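Long-range contacts in major capsid protein P2 (Pseudoalteromonas phage pm2, PDB 2VVF), which builds the outer capsid shell of the virus as a homotrimer of double jelly-roll subunits: residues Val31-Tyr36 and Ser130-Lys135; Lys60-Leu65 and Gly79-His84. All blocks are in the same frame, centred on the assembly; numbering follows the deposited sequence.

Contact 1 (Val31-Tyr36 and Ser130-Lys135); sequences VIDLRY and SAIAQK
Asp33 and Gln134 turn their CG atoms the same way, each anti to its own carbonyl carbon and beside the backbone N (chi1 -51° and -55°). Beyond CG the Gln134 chain is extended, long enough to carry the amide diagonally across the strands, where it meets the Asp33 side chain at about a right angle. NE2 of Gln134 donates to OD2 of Asp33 at 3.1 Å, meeting the syn lone pair of that oxygen. The acceptor lies almost in the amide plane, although the carboxylate itself is turned 54° from that plane. Aspartate suits the site because its short chain keeps the carboxylate close to the sheet, where OD1 also binds Ser82 OG. The second subunit grips the same cluster: its Gln209 bonds to Asp33 OD1 and Gln134 NE2, and its Tyr210 to Gln134 OE1, so these buried polar atoms are satisfied across the trimer interface.

Val31 packs alongside the glutamine, its CB 3.9 Å from Gln134 CD as the two side chains run side by side. At the other end Ser130 OG packs 3.5 Å from Arg35 CB, while the guanidinium leads away to Asp202 of the second subunit in a salt bridge. Ile32, Leu34, Ala131 and Ala133 occupy the reverse, apolar face. There the small alanines sit opposite the branched residues, and Leu34 CD1 comes 4.4 Å from Ala131 CB and 3.3 Å from Ser130 O. Backbone bonds such as Gln134 N to Val31 O and Asp33 N to Ile132 O, both 2.9 Å, set the register. The result is an antiparallel strand pair of the N-terminal jelly roll, with one face lining the sandwich interior and the other the trimer interface.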
# COMPACT_ATOMS: atom_id res chain seq x y z
N VAL A 31 17.94 -8.32 1.40
CA VAL A 31 17.20 -9.26 2.24
C VAL A 31 17.92 -10.60 2.31
O VAL A 31 18.51 -11.05 1.33
CB VAL A 31 15.75 -9.45 1.76
CG1 VAL A 31 14.96 -10.28 2.76
CG2 VAL A 31 15.07 -8.11 1.53
N ILE A 32 17.84 -11.24 3.47
CA ILE A 32 18.44 -12.56 3.67
C ILE A 32 17.37 -13.50 4.23
O ILE A 32 16.89 -13.31 5.35
CB ILE A 32 19.68 -12.49 4.57
CG1 ILE A 32 20.87 -11.93 3.79
CG2 ILE A 32 20.00 -13.87 5.14
CD1 ILE A 32 22.02 -11.48 4.67
N ASP A 33 16.98 -14.49 3.43
CA ASP A 33 15.96 -15.44 3.84
C ASP A 33 16.58 -16.67 4.50
O ASP A 33 17.28 -17.45 3.86
CB ASP A 33 15.10 -15.86 2.64
CG ASP A 33 14.56 -14.66 1.87
OD1 ASP A 33 14.07 -13.71 2.51
OD2 ASP A 33 14.63 -14.67 0.63
N LEU A 34 16.31 -16.84 5.79
CA LEU A 34 16.85 -17.96 6.54
C LEU A 34 15.80 -19.05 6.76
O LEU A 34 14.81 -18.85 7.46
CB LEU A 34 17.41 -17.50 7.89
CG LEU A 34 17.93 -18.60 8.82
CD1 LEU A 34 19.18 -19.26 8.24
CD2 LEU A 34 18.21 -18.04 10.21
N ARG A 35 16.04 -20.21 6.15
CA ARG A 35 15.14 -21.35 6.28
C ARG A 35 15.59 -22.21 7.45
O ARG A 35 16.78 -22.49 7.60
CB ARG A 35 15.12 -22.17 4.99
CG ARG A 35 14.10 -23.30 4.98
CD ARG A 35 14.02 -23.96 3.61
NE ARG A 35 13.22 -23.18 2.67
CZ ARG A 35 11.90 -23.02 2.77
NH1 ARG A 35 11.23 -23.57 3.77
NH2 ARG A 35 11.25 -22.30 1.87
N TYR A 36 14.65 -22.61 8.30
CA TYR A 36 14.96 -23.41 9.47
C TYR A 36 14.00 -24.58 9.65
O TYR A 36 12.83 -24.49 9.28
CB TYR A 36 14.96 -22.55 10.73
CG TYR A 36 13.61 -21.94 11.04
CD1 TYR A 36 13.27 -20.67 10.57
CD2 TYR A 36 12.66 -22.64 11.77
CE1 TYR A 36 12.03 -20.12 10.84
CE2 TYR A 36 11.41 -22.09 12.04
CZ TYR A 36 11.10 -20.83 11.57
OH TYR A 36 9.87 -20.29 11.84
N SER A 130 19.52 -23.08 6.21
CA SER A 130 20.07 -22.66 4.92
C SER A 130 19.67 -21.21 4.70
O SER A 130 18.72 -20.72 5.32
CB SER A 130 19.52 -23.53 3.79
OG SER A 130 18.11 -23.57 3.81
N ALA A 131 20.40 -20.51 3.84
CA ALA A 131 20.12 -19.11 3.59
C ALA A 131 20.16 -18.73 2.11
O ALA A 131 20.95 -19.26 1.34
CB ALA A 131 21.06 -18.22 4.39
N ILE A 132 19.30 -17.78 1.75
CA ILE A 132 19.23 -17.27 0.39
C ILE A 132 19.41 -15.76 0.46
O ILE A 132 18.89 -15.12 1.38
CB ILE A 132 17.90 -17.64 -0.29
CG1 ILE A 132 17.92 -19.10 -0.76
CG2 ILE A 132 17.61 -16.70 -1.46
CD1 ILE A 132 16.57 -19.61 -1.22
N ALA A 133 20.15 -15.19 -0.48
CA ALA A 133 20.40 -13.76 -0.47
C ALA A 133 19.83 -13.02 -1.67
O ALA A 133 20.03 -13.41 -2.82
CB ALA A 133 21.89 -13.48 -0.34
N GLN A 134 19.12 -11.93 -1.39
CA GLN A 134 18.58 -11.06 -2.42
C GLN A 134 19.53 -9.86 -2.45
O GLN A 134 19.45 -8.98 -1.59
CB GLN A 134 17.16 -10.60 -2.07
CG GLN A 134 16.20 -11.74 -1.79
CD GLN A 134 14.79 -11.24 -1.52
OE1 GLN A 134 14.37 -10.22 -2.07
NE2 GLN A 134 14.06 -11.95 -0.67
N LYS A 135 20.46 -9.88 -3.39
CA LYS A 135 21.47 -8.83 -3.46
C LYS A 135 21.31 -7.84 -4.60
O LYS A 135 20.51 -8.05 -5.52
CB LYS A 135 22.88 -9.45 -3.49
CG LYS A 135 23.00 -10.76 -2.74
CD LYS A 135 24.28 -11.50 -3.11
CE LYS A 135 25.47 -10.56 -3.12
NZ LYS A 135 26.73 -11.25 -3.51

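Contact 2 (Lys60-Leu65 and Gly79-His84); sequences KTLNDL and GVVSFH
Leu65 reaches from the first turn of helix 63-71 toward Val81 and Phe83 on strand 80-84. Its CB starts 4.1 Å from Val81 CG2. CG, anti to the backbone N (chi1 177°), touches that methyl and also Ser82 O, 3.6 Å away. One branch, CD1, stays beside the same oxygen at 3.7 Å. The other, CD2, ends over the centre of the Phe83 ring, 3.5 Å from the centroid and only 7° off the ring normal, which makes a CH-pi contact with all six ring carbons at similar distances. A leucine fits here because its forked end can touch backbone, valine and aromatic face together.

This packing belongs to the N-terminal jelly roll: the helix follows strand 54-59 of one sheet, and the chain then returns as strand 80-84 in the other. Tyr59 packs on Leu65 from the strand before the helix, and Asn69 ND2, further along the helix, donates to Ser82 O.

Leu62, three residues earlier in the chain, adds a second apolar side chain. It meets Val81 tip to tip, CD2 to CG1 at 3.5 Å, while its CD1 approaches Phe83 CZ obliquely at 4.3 Å. The beta-branched Val81, at home in a strand, thus divides its methyls between the two leucines, CG1 taken by Leu62 and CG2 by Leu65. Ser82 alternates to the reverse side of the strand, where OG binds Tyr205 of the second subunit, a place for a small hydroxyl at a trimer interface. Thr61 prepares the turn into the helix, its OG1 accepting from Asn63 N at 3.1 Å in a capping bond.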
# COMPACT_ATOMS: atom_id res chain seq x y z
N LYS A 60 17.83 -11.48 20.94
CA LYS A 60 17.93 -12.48 22.00
C LYS A 60 17.69 -13.87 21.40
O LYS A 60 18.40 -14.82 21.70
CB LYS A 60 16.91 -12.21 23.11
CG LYS A 60 17.39 -12.58 24.50
CD LYS A 60 16.43 -12.07 25.56
CE LYS A 60 16.29 -13.07 26.70
NZ LYS A 60 14.87 -13.28 27.07
N THR A 61 16.67 -13.95 20.54
CA THR A 61 16.34 -15.19 19.84
C THR A 61 15.80 -14.85 18.46
O THR A 61 15.41 -13.71 18.20
CB THR A 61 15.34 -16.06 20.63
OG1 THR A 61 14.00 -15.72 20.26
CG2 THR A 61 15.53 -15.88 22.12
N LEU A 62 15.79 -15.83 17.57
CA LEU A 62 15.31 -15.62 16.21
C LEU A 62 13.83 -15.24 16.19
O LEU A 62 13.33 -14.70 15.20
CB LEU A 62 15.55 -16.87 15.35
CG LEU A 62 15.60 -16.65 13.84
CD1 LEU A 62 16.73 -15.70 13.47
CD2 LEU A 62 15.75 -17.98 13.11
N ASN A 63 13.13 -15.53 17.28
CA ASN A 63 11.71 -15.21 17.39
C ASN A 63 11.47 -13.71 17.41
O ASN A 63 10.40 -13.24 17.04
CB ASN A 63 11.11 -15.86 18.64
CG ASN A 63 9.60 -15.78 18.66
OD1 ASN A 63 8.94 -16.13 17.68
ND2 ASN A 63 9.04 -15.29 19.76
N ASP A 64 12.48 -12.96 17.86
CA ASP A 64 12.38 -11.51 17.92
C ASP A 64 12.43 -10.91 16.52
O ASP A 64 11.92 -9.82 16.27
CB ASP A 64 13.49 -10.93 18.80
CG ASP A 64 13.13 -10.95 20.27
OD1 ASP A 64 13.48 -11.93 20.96
OD2 ASP A 64 12.48 -9.98 20.73
N LEU A 65 13.05 -11.64 15.59
CA LEU A 65 13.14 -11.20 14.20
C LEU A 65 11.80 -11.46 13.53
O LEU A 65 11.37 -10.71 12.65
CB LEU A 65 14.26 -11.93 13.47
CG LEU A 65 14.41 -11.62 11.98
CD1 LEU A 65 14.81 -10.16 11.76
CD2 LEU A 65 15.41 -12.55 11.31
N GLY A 79 8.82 -21.81 8.86
CA GLY A 79 9.99 -22.50 8.33
C GLY A 79 10.97 -21.52 7.69
O GLY A 79 12.03 -21.92 7.23
N VAL A 80 10.61 -20.24 7.68
CA VAL A 80 11.47 -19.22 7.11
C VAL A 80 11.36 -17.89 7.84
O VAL A 80 10.26 -17.48 8.23
CB VAL A 80 11.23 -19.04 5.59
CG1 VAL A 80 12.44 -18.38 4.93
CG2 VAL A 80 10.91 -20.37 4.93
N VAL A 81 12.49 -17.22 8.00
CA VAL A 81 12.54 -15.91 8.65
C VAL A 81 13.52 -15.05 7.88
O VAL A 81 14.65 -15.46 7.61
CB VAL A 81 12.88 -16.01 10.15
CG1 VAL A 81 14.33 -16.44 10.34
CG2 VAL A 81 12.61 -14.69 10.85
N SER A 82 13.08 -13.86 7.48
CA SER A 82 13.92 -12.97 6.68
C SER A 82 14.52 -11.81 7.44
O SER A 82 13.92 -11.28 8.38
CB SER A 82 13.13 -12.45 5.47
OG SER A 82 12.58 -13.52 4.71
N PHE A 83 15.70 -11.39 7.00
CA PHE A 83 16.39 -10.24 7.57
C PHE A 83 16.16 -9.10 6.60
O PHE A 83 16.81 -9.03 5.56
CB PHE A 83 17.89 -10.51 7.69
CG PHE A 83 18.26 -11.43 8.81
CD1 PHE A 83 18.76 -10.93 10.00
CD2 PHE A 83 18.15 -12.81 8.67
CE1 PHE A 83 19.12 -11.78 11.03
CE2 PHE A 83 18.50 -13.66 9.70
CZ PHE A 83 18.99 -13.14 10.88
N HIS A 84 15.20 -8.24 6.91
CA HIS A 84 14.89 -7.11 6.04
C HIS A 84 15.78 -5.91 6.31
O HIS A 84 15.49 -5.10 7.19
CB HIS A 84 13.42 -6.71 6.19
CG HIS A 84 12.45 -7.73 5.66
ND1 HIS A 84 11.98 -7.69 4.37
CD2 HIS A 84 11.87 -8.80 6.25
CE1 HIS A 84 11.14 -8.70 4.18
NE2 HIS A 84 11.06 -9.39 5.31

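Overall arrangement
After strands 3-6 and 18-23 the chain forms strand 28-37, which pairs with strands that come much later. It then passes through the opposing sheet and, through residues 60-65, enters helix 63-71 and goes on to strand 80-84; contact 2 closes this short loop of 13 intervening residues. Much later strand 128-136 arrives, and contact 1 closes a loop of 93 residues within which contact 2 is wholly nested. The two meet where strand 28-37 pairs with strand 80-84 on one edge and strand 128-136 on the other. Contact 1 therefore joins early and late parts of the N-terminal jelly roll within one sheet, whereas contact 2 packs a helix against that sheet. Both also touch the second subunit.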